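PDB 4N6D: TRAP dicarboxylate transporter-DctP subunit from Desulfovibrio salexigens, which probably captures a small solute, perhaps a carboxylate, in the periplasm and delivers it to a TRAP membrane transporter. Local coordinates for residues A[32-37]-A[63-68]; A[105-110]-A[324-329]; A[150-155]-A[226-231]. One frame throughout, in Å; residues are numbered along the deposited sequence.

Interaction 1: residues A[32-37]-A[63-68]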
loop_
_atom_site.group_PDB
_atom_site.type_symbol
_atom_site.label_atom_id
_atom_site.label_comp_id
_atom_site.label_asym_id
_atom_site.label_seq_id
_atom_site.Cartn_x
_atom_site.Cartn_y
_atom_site.Cartn_z
ATOM N N LEU A 32 -7.973 -23.991 5.472
ATOM C CA LEU A 32 -7.916 -22.615 5.957
ATOM C C LEU A 32 -8.757 -21.686 5.086
ATOM O O LEU A 32 -8.629 -21.700 3.858
ATOM C CB LEU A 32 -6.482 -22.126 5.933
ATOM C CG LEU A 32 -5.493 -22.939 6.766
ATOM C CD1 LEU A 32 -4.070 -22.533 6.462
ATOM C CD2 LEU A 32 -5.837 -22.799 8.246
ATOM N N SER A 33 -9.561 -20.834 5.709
ATOM C CA SER A 33 -10.282 -19.798 4.991
ATOM C C SER A 33 -9.478 -18.496 5.006
ATOM O O SER A 33 -8.850 -18.173 6.004
ATOM C CB SER A 33 -11.656 -19.552 5.624
ATOM O OG SER A 33 -11.480 -19.242 7.000
ATOM N N TYR A 34 -9.504 -17.761 3.893
ATOM C CA TYR A 34 -8.713 -16.554 3.731
ATOM C C TYR A 34 -9.662 -15.451 3.254
ATOM O O TYR A 34 -10.139 -15.450 2.105
ATOM C CB TYR A 34 -7.566 -16.877 2.757
ATOM C CG TYR A 34 -6.458 -15.865 2.588
ATOM C CD1 TYR A 34 -5.166 -16.296 2.364
ATOM C CD2 TYR A 34 -6.696 -14.498 2.579
ATOM C CE1 TYR A 34 -4.127 -15.395 2.144
ATOM C CE2 TYR A 34 -5.657 -13.594 2.375
ATOM C CZ TYR A 34 -4.379 -14.056 2.147
ATOM O OH TYR A 34 -3.324 -13.202 1.917
ATOM N N ALA A 35 -9.987 -14.545 4.177
ATOM C CA ALA A 35 -10.883 -13.426 3.905
ATOM C C ALA A 35 -10.099 -12.268 3.304
ATOM O O ALA A 35 -8.974 -12.011 3.699
ATOM C CB ALA A 35 -11.576 -12.982 5.187
ATOM N N ASN A 36 -10.711 -11.571 2.358
ATOM C CA ASN A 36 -10.083 -10.424 1.725
ATOM C C ASN A 36 -11.160 -9.436 1.310
ATOM O O ASN A 36 -12.127 -9.820 0.671
ATOM C CB ASN A 36 -9.270 -10.901 0.523
ATOM C CG ASN A 36 -7.971 -10.171 0.375
ATOM O OD1 ASN A 36 -7.894 -8.964 0.623
ATOM N ND2 ASN A 36 -6.932 -10.899 -0.033
ATOM N N PHE A 37 -11.014 -8.170 1.676
ATOM C CA PHE A 37 -12.109 -7.227 1.516
ATOM C C PHE A 37 -12.312 -6.652 0.080
ATOM O O PHE A 37 -13.458 -6.430 -0.339
ATOM C CB PHE A 37 -11.999 -6.095 2.543
ATOM C CG PHE A 37 -10.843 -5.179 2.312
ATOM C CD1 PHE A 37 -10.941 -4.122 1.405
ATOM C CD2 PHE A 37 -9.646 -5.373 2.984
ATOM C CE1 PHE A 37 -9.861 -3.282 1.181
ATOM C CE2 PHE A 37 -8.560 -4.545 2.756
ATOM C CZ PHE A 37 -8.672 -3.496 1.849
ATOM N N VAL A 63 -2.325 -28.965 3.135
ATOM C CA VAL A 63 -3.129 -27.782 3.426
ATOM C C VAL A 63 -3.918 -27.391 2.193
ATOM O O VAL A 63 -3.382 -27.403 1.077
ATOM C CB VAL A 63 -2.233 -26.566 3.792
ATOM C CG1 VAL A 63 -3.072 -25.305 4.027
ATOM C CG2 VAL A 63 -1.404 -26.875 5.021
ATOM N N GLN A 64 -5.191 -27.071 2.388
ATOM C CA GLN A 64 -5.993 -26.440 1.354
ATOM C C GLN A 64 -6.444 -25.076 1.866
ATOM O O GLN A 64 -6.667 -24.897 3.060
ATOM C CB GLN A 64 -7.202 -27.307 0.960
ATOM C CG GLN A 64 -8.251 -27.441 2.015
ATOM C CD GLN A 64 -9.390 -28.341 1.574
ATOM O OE1 GLN A 64 -9.211 -29.228 0.721
ATOM N NE2 GLN A 64 -10.569 -28.117 2.142
ATOM N N VAL A 65 -6.584 -24.125 0.949
ATOM C CA VAL A 65 -7.015 -22.767 1.280
ATOM C C VAL A 65 -8.249 -22.387 0.457
ATOM O O VAL A 65 -8.248 -22.513 -0.780
ATOM C CB VAL A 65 -5.879 -21.764 0.965
ATOM C CG1 VAL A 65 -6.283 -20.342 1.389
ATOM C CG2 VAL A 65 -4.611 -22.176 1.658
ATOM N N GLN A 66 -9.325 -21.976 1.129
ATOM C CA GLN A 66 -10.476 -21.413 0.438
ATOM C C GLN A 66 -10.414 -19.902 0.550
ATOM O O GLN A 66 -10.313 -19.365 1.648
ATOM C CB GLN A 66 -11.797 -21.844 1.072
ATOM C CG GLN A 66 -12.135 -23.286 0.871
ATOM C CD GLN A 66 -11.241 -24.166 1.694
ATOM O OE1 GLN A 66 -10.516 -25.007 1.160
ATOM N NE2 GLN A 66 -11.285 -23.981 3.012
ATOM N N THR A 67 -10.488 -19.231 -0.593
ATOM C CA THR A 67 -10.400 -17.781 -0.627
ATOM C C THR A 67 -11.764 -17.110 -0.766
ATOM O O THR A 67 -12.678 -17.608 -1.442
ATOM C CB THR A 67 -9.475 -17.316 -1.744
ATOM O OG1 THR A 67 -10.011 -17.698 -3.014
ATOM C CG2 THR A 67 -8.076 -17.902 -1.574
ATOM N N TYR A 68 -11.876 -15.947 -0.131
ATOM C CA TYR A 68 -13.098 -15.179 -0.124
ATOM C C TYR A 68 -12.806 -13.717 -0.464
ATOM O O TYR A 68 -12.818 -12.862 0.417
ATOM C CB TYR A 68 -13.742 -15.280 1.257
ATOM C CG TYR A 68 -14.210 -16.675 1.607
ATOM C CD1 TYR A 68 -13.344 -17.609 2.131
ATOM C CD2 TYR A 68 -15.529 -17.043 1.410
ATOM C CE1 TYR A 68 -13.767 -18.885 2.464
ATOM C CE2 TYR A 68 -15.967 -18.293 1.732
ATOM C CZ TYR A 68 -15.091 -19.219 2.264
ATOM O OH TYR A 68 -15.563 -20.474 2.560
#
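Leu-32, Tyr-68 and Tyr-34 lose the most surface where strand 32-35 runs parallel to strand 63-68, and all three are tied into the backbone pairing. Leu-32 is gripped at both polar backbone atoms: its N donates to Gln-64 O at 2.9 Å, and its O accepts Gln-66 N at 2.8 Å, with Val-65 CA adding a CA-H...O contact to the same oxygen. Its side chain crosses that of Val-63 at a slant, CD1 3.8 Å from Val-63 CG1. Tyr-34 continues the pattern, its N bonded to Gln-66 O and its O taking Tyr-68 N. CG stands anti to the backbone N (chi1 -170°), and the ring beyond it leads away from strand 63-68; CB stays behind, 3.9 Å from Val-65 CG1. The phenol reaches Gln-47 of helix 43-58. On the other face of the sheet the Tyr-68 ring reaches Ser-33, CE1 3.9 Å from its CB, while Tyr-34 O sits at the ring's edge, in plane. Past the paired residues, Asn-36 N bonds Tyr-68 O from above the carbonyl plane. Parallel strands joined through helix 43-58 make this a beta-alpha-beta unit, the opening element of a periplasmic-binding-protein lobe.

Interaction 2: residues A[105-110]-A[324-329]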
loop_
_atom_site.group_PDB
_atom_site.type_symbol
_atom_site.label_atom_id
_atom_site.label_comp_id
_atom_site.label_asym_id
_atom_site.label_seq_id
_atom_site.Cartn_x
_atom_site.Cartn_y
_atom_site.Cartn_z
ATOM N N SER A 105 3.539 0.179 12.730
ATOM C CA SER A 105 3.534 -0.121 11.300
ATOM C C SER A 105 2.899 0.970 10.461
ATOM O O SER A 105 3.196 1.080 9.270
ATOM C CB SER A 105 2.852 -1.459 11.008
ATOM O OG SER A 105 3.507 -2.525 11.710
ATOM N N SER A 106 2.022 1.766 11.067
ATOM C CA SER A 106 1.413 2.914 10.387
ATOM C C SER A 106 2.440 3.946 9.879
ATOM O O SER A 106 2.100 4.850 9.121
ATOM C CB SER A 106 0.397 3.593 11.297
ATOM O OG SER A 106 0.995 4.087 12.478
ATOM N N VAL A 107 3.692 3.819 10.313
ATOM C CA VAL A 107 4.733 4.719 9.816
ATOM C C VAL A 107 4.749 4.639 8.301
ATOM O O VAL A 107 5.033 5.643 7.595
ATOM C CB VAL A 107 6.119 4.377 10.414
ATOM C CG1 VAL A 107 6.627 3.046 9.901
ATOM C CG2 VAL A 107 7.117 5.491 10.123
ATOM N N PHE A 108 4.402 3.466 7.763
ATOM C CA PHE A 108 4.449 3.280 6.309
ATOM C C PHE A 108 3.313 3.950 5.547
ATOM O O PHE A 108 3.267 3.861 4.312
ATOM C CB PHE A 108 4.547 1.806 5.915
ATOM C CG PHE A 108 5.951 1.331 5.821
ATOM C CD1 PHE A 108 6.636 1.448 4.631
ATOM C CD2 PHE A 108 6.612 0.844 6.929
ATOM C CE1 PHE A 108 7.950 1.050 4.526
ATOM C CE2 PHE A 108 7.958 0.435 6.812
ATOM C CZ PHE A 108 8.606 0.572 5.608
ATOM N N GLU A 109 2.415 4.633 6.253
ATOM C CA GLU A 109 1.391 5.482 5.612
ATOM C C GLU A 109 1.909 6.887 5.260
ATOM O O GLU A 109 1.298 7.589 4.494
ATOM C CB GLU A 109 0.180 5.618 6.531
ATOM C CG GLU A 109 -0.445 4.290 6.884
ATOM C CD GLU A 109 -1.287 4.336 8.149
ATOM O OE1 GLU A 109 -1.663 5.440 8.585
ATOM O OE2 GLU A 109 -1.561 3.256 8.706
ATOM N N LEU A 110 3.046 7.264 5.825
ATOM C CA LEU A 110 3.546 8.617 5.734
ATOM C C LEU A 110 4.313 8.815 4.427
ATOM O O LEU A 110 4.780 7.861 3.822
ATOM C CB LEU A 110 4.529 8.882 6.889
ATOM C CG LEU A 110 3.906 8.794 8.269
ATOM C CD1 LEU A 110 4.994 8.841 9.353
ATOM C CD2 LEU A 110 2.877 9.896 8.459
ATOM N N ALA A 324 13.390 6.683 16.187
ATOM C CA ALA A 324 14.185 5.498 15.899
ATOM C C ALA A 324 13.591 4.708 14.746
ATOM O O ALA A 324 14.321 4.185 13.887
ATOM C CB ALA A 324 14.348 4.622 17.140
ATOM N N VAL A 325 12.263 4.589 14.731
ATOM C CA VAL A 325 11.581 3.869 13.674
ATOM C C VAL A 325 11.798 4.581 12.336
ATOM O O VAL A 325 12.107 3.932 11.326
ATOM C CB VAL A 325 10.071 3.778 13.960
ATOM C CG1 VAL A 325 9.318 3.230 12.754
ATOM C CG2 VAL A 325 9.804 2.905 15.197
ATOM N N LEU A 326 11.640 5.906 12.306
ATOM C CA LEU A 326 11.818 6.647 11.054
ATOM C C LEU A 326 13.236 6.495 10.514
ATOM O O LEU A 326 13.445 6.374 9.323
ATOM C CB LEU A 326 11.499 8.128 11.228
ATOM C CG LEU A 326 10.009 8.449 11.414
ATOM C CD1 LEU A 326 9.789 9.783 12.090
ATOM C CD2 LEU A 326 9.284 8.383 10.090
ATOM N N SER A 327 14.221 6.518 11.391
ATOM C CA SER A 327 15.600 6.284 10.965
ATOM C C SER A 327 15.716 4.925 10.299
ATOM O O SER A 327 16.274 4.781 9.205
ATOM C CB SER A 327 16.540 6.314 12.156
ATOM O OG SER A 327 16.629 7.610 12.701
ATOM N N ASP A 328 15.212 3.909 10.980
ATOM C CA ASP A 328 15.292 2.564 10.455
ATOM C C ASP A 328 14.577 2.408 9.113
ATOM O O ASP A 328 15.037 1.669 8.244
ATOM C CB ASP A 328 14.727 1.569 11.461
ATOM C CG ASP A 328 15.635 1.366 12.648
ATOM O OD1 ASP A 328 16.805 1.814 12.590
ATOM O OD2 ASP A 328 15.171 0.735 13.634
ATOM N N VAL A 329 13.473 3.124 8.930
ATOM C CA VAL A 329 12.716 3.051 7.686
ATOM C C VAL A 329 13.574 3.601 6.542
ATOM O O VAL A 329 13.615 3.005 5.465
ATOM C CB VAL A 329 11.384 3.811 7.777
ATOM C CG1 VAL A 329 10.725 3.962 6.410
ATOM C CG2 VAL A 329 10.439 3.048 8.710
#
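Val-107 carries most of this contact, pushing both its methyls into the side of helix 322-337 from a short 3-10 turn. The meeting is purely apolar, and its first group is aliphatic on aliphatic. CG1 of Val-107 lies 3.9 Å from CG1 of Val-325 and 4.0 Å from CG2 of Val-329, and so touches two residues one helical turn apart. With CG1 between the backbone N and the carbonyl carbon (chi1 68°), CG2 of Val-107 is anti to the N and comes within 3.6 Å of CD2 of Leu-326. That same leucine methyl has a looser neighbour in CD1 of Leu-110, at 4.4 Å.

The second group is aliphatic on aromatic. The Phe-108 and Val-329 side chains run past one another from opposing sides: CE2 of the ring is 4.1 Å from CG2 of the valine and CZ equally far from CG1, an oblique approach. Phe-114 meets the Phe-108 ring elsewhere, and Leu-127 of helix 117-131 and Trp-311 of helix 294-317 both pack on Val-107.

Within the helix Val-329 N bonds to Val-325 O, and Asp-328 forms a salt bridge with Lys-130. With no hydrogen bond across, the attachment of the C-terminal helix at this point rests on methyl and ring packing and, as five of the six touching residues are buried, probably on the exclusion of water.

Interaction 3: residues A[150-155]-A[226-231]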
loop_
_atom_site.group_PDB
_atom_site.type_symbol
_atom_site.label_atom_id
_atom_site.label_comp_id
_atom_site.label_asym_id
_atom_site.label_seq_id
_atom_site.Cartn_x
_atom_site.Cartn_y
_atom_site.Cartn_z
ATOM N N SER A 150 1.301 6.730 -4.316
ATOM C CA SER A 150 0.264 7.639 -4.792
ATOM C C SER A 150 0.865 8.787 -5.568
ATOM O O SER A 150 1.836 9.393 -5.128
ATOM C CB SER A 150 -0.481 8.182 -3.595
ATOM O OG SER A 150 -1.120 7.098 -2.918
ATOM N N ASN A 151 0.231 9.090 -6.693
ATOM C CA ASN A 151 0.683 10.083 -7.649
ATOM C C ASN A 151 -0.520 10.906 -8.123
ATOM O O ASN A 151 -1.676 10.553 -7.866
ATOM C CB ASN A 151 1.334 9.379 -8.826
ATOM C CG ASN A 151 2.658 8.744 -8.456
ATOM O OD1 ASN A 151 3.594 9.437 -8.066
ATOM N ND2 ASN A 151 2.762 7.429 -8.608
ATOM N N ILE A 152 -0.238 12.011 -8.808
ATOM C CA ILE A 152 -1.277 12.952 -9.196
ATOM C C ILE A 152 -1.544 12.803 -10.681
ATOM O O ILE A 152 -0.648 13.006 -11.495
ATOM C CB ILE A 152 -0.840 14.386 -8.862
ATOM C CG1 ILE A 152 -0.643 14.511 -7.353
ATOM C CG2 ILE A 152 -1.886 15.407 -9.335
ATOM C CD1 ILE A 152 -0.077 15.838 -6.888
ATOM N N MET A 153 -2.781 12.438 -11.019
ATOM C CA MET A 153 -3.191 12.187 -12.385
ATOM C C MET A 153 -4.279 13.198 -12.733
ATOM O O MET A 153 -5.315 13.266 -12.058
ATOM C CB MET A 153 -3.737 10.777 -12.500
ATOM C CG MET A 153 -2.686 9.693 -12.256
ATOM S SD MET A 153 -3.435 8.095 -11.905
ATOM C CE MET A 153 -3.781 8.308 -10.160
ATOM N N THR A 154 -4.057 13.974 -13.786
ATOM C CA THR A 154 -4.881 15.154 -14.035
ATOM C C THR A 154 -5.229 15.404 -15.503
ATOM O O THR A 154 -4.586 14.877 -16.412
ATOM C CB THR A 154 -4.167 16.433 -13.528
ATOM O OG1 THR A 154 -2.858 16.508 -14.106
ATOM C CG2 THR A 154 -4.062 16.448 -12.007
ATOM N N LYS A 155 -6.265 16.210 -15.711
ATOM C CA LYS A 155 -6.725 16.590 -17.046
ATOM C C LYS A 155 -5.778 17.548 -17.721
ATOM O O LYS A 155 -5.599 17.499 -18.932
ATOM C CB LYS A 155 -8.110 17.245 -16.965
ATOM C CG LYS A 155 -9.181 16.341 -16.407
ATOM C CD LYS A 155 -10.548 17.019 -16.361
ATOM C CE LYS A 155 -10.958 17.549 -17.705
ATOM N NZ LYS A 155 -12.290 18.227 -17.583
ATOM N N THR A 226 1.675 13.099 -12.964
ATOM C CA THR A 226 2.815 13.679 -12.244
ATOM C C THR A 226 3.275 12.747 -11.135
ATOM O O THR A 226 2.530 12.473 -10.193
ATOM C CB THR A 226 2.442 15.054 -11.691
ATOM O OG1 THR A 226 2.087 15.900 -12.798
ATOM C CG2 THR A 226 3.621 15.670 -10.938
ATOM N N GLU A 227 4.496 12.246 -11.263
ATOM C CA GLU A 227 5.019 11.248 -10.343
ATOM C C GLU A 227 5.627 11.922 -9.118
ATOM O O GLU A 227 6.789 12.334 -9.090
ATOM C CB GLU A 227 6.035 10.332 -11.028
ATOM C CG GLU A 227 6.275 9.029 -10.248
ATOM C CD GLU A 227 7.173 8.035 -10.969
ATOM O OE1 GLU A 227 8.123 8.492 -11.648
ATOM O OE2 GLU A 227 6.912 6.801 -10.866
ATOM N N THR A 228 4.796 12.072 -8.109
ATOM C CA THR A 228 5.198 12.660 -6.840
ATOM C C THR A 228 5.695 11.607 -5.844
ATOM O O THR A 228 6.368 11.953 -4.864
ATOM C CB THR A 228 4.018 13.375 -6.187
ATOM O OG1 THR A 228 2.922 12.456 -6.069
ATOM C CG2 THR A 228 3.587 14.578 -6.999
ATOM N N ASN A 229 5.365 10.338 -6.082
ATOM C CA ASN A 229 5.756 9.249 -5.177
ATOM C C ASN A 229 5.454 9.602 -3.724
ATOM O O ASN A 229 6.313 9.528 -2.834
ATOM C CB ASN A 229 7.244 8.883 -5.354
ATOM C CG ASN A 229 7.470 7.947 -6.529
ATOM O OD1 ASN A 229 6.673 7.039 -6.761
ATOM N ND2 ASN A 229 8.525 8.194 -7.302
ATOM N N THR A 230 4.199 9.938 -3.479
ATOM C CA THR A 230 3.865 10.595 -2.221
ATOM C C THR A 230 3.902 9.668 -1.006
ATOM O O THR A 230 4.593 9.938 -0.031
ATOM C CB THR A 230 2.531 11.325 -2.351
ATOM O OG1 THR A 230 2.693 12.373 -3.307
ATOM C CG2 THR A 230 2.127 11.929 -1.029
ATOM N N ALA A 231 3.173 8.570 -1.068
ATOM C CA ALA A 231 3.071 7.662 0.063
ATOM C C ALA A 231 2.515 6.367 -0.496
ATOM O O ALA A 231 1.931 6.369 -1.577
ATOM C CB ALA A 231 2.106 8.215 1.129
HETATM O O HOH W 1 5.360 5.940 -8.705
HETATM O O HOH W 2 -0.072 16.316 -14.422
#
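Thr-226 pairs with Ile-152 as an antiparallel hydrogen-bonded pair: Thr-226 N gives to Ile-152 O at 2.8 Å, and Thr-226 O takes Ile-152 N at 3.1 Å. Its OG1, also bonded to Val-158 O, accepts a hydrogen bond from a water that also donates to Thr-154 OG1. At Glu-227 the side chain of Asn-151 enters the contact. The side chain of Glu-227 lies alongside it with the same heading, carboxylate and amide planes 55° apart, and Glu-227 CG packs 3.5 Å from Asn-151 OD1. A second water accepts from Asn-151 ND2 and donates to both Glu-227 OE2 and Asn-229 OD1, joining the three side chains. Thr-228 sets CG2 against Ile-152 CD1 at 3.9 Å, the two side chains crossing at about a right angle, and Thr-228 OG1 is hydrogen-bonded to Thr-230 OG1 at 2.8 Å. Asn-229, in a left-handed backbone conformation (phi 48°), donates a hydrogen bond from its N to Asn-151 OD1 (2.8 Å, N-H...O 164°), the donor tilted from the amide plane. Thr-230 N then bonds Ser-150 O, and Ala-231 O accepts Ser-150 N at 2.8 Å. Strand 151-154 is flanked on its other edge by strand 205-208, whose Phe-207 packs on Ile-152, Thr-228 and Thr-230; helix 173-181 covers Ser-150 and Thr-230 through Leu-175, and strand 288-290 lies beyond strand 224-226, its Ile-290 bonded to the Glu-227 backbone.

Overall arrangement
From the N terminus, interaction 1 closes first, a short loop of 25 residues containing helix 43-58, at one edge of the five-stranded sheet. Interaction 2 opens later, at the 3-10 turn after strand 90-94, and closes only at helix 322-337, spanning 213 residues. Interaction 3 both opens and closes within that span and belongs to the four-stranded sheet; strand 234-240 follows it and returns the chain to the first sheet. Interactions 1 and 3 lie on opposite sides of the chain's centre, their own centres 34 Å apart. Interactions 2 and 3 touch, Ala-231 CB packing 3.5 Å from Glu-109 O, whereas interaction 1 touches neither.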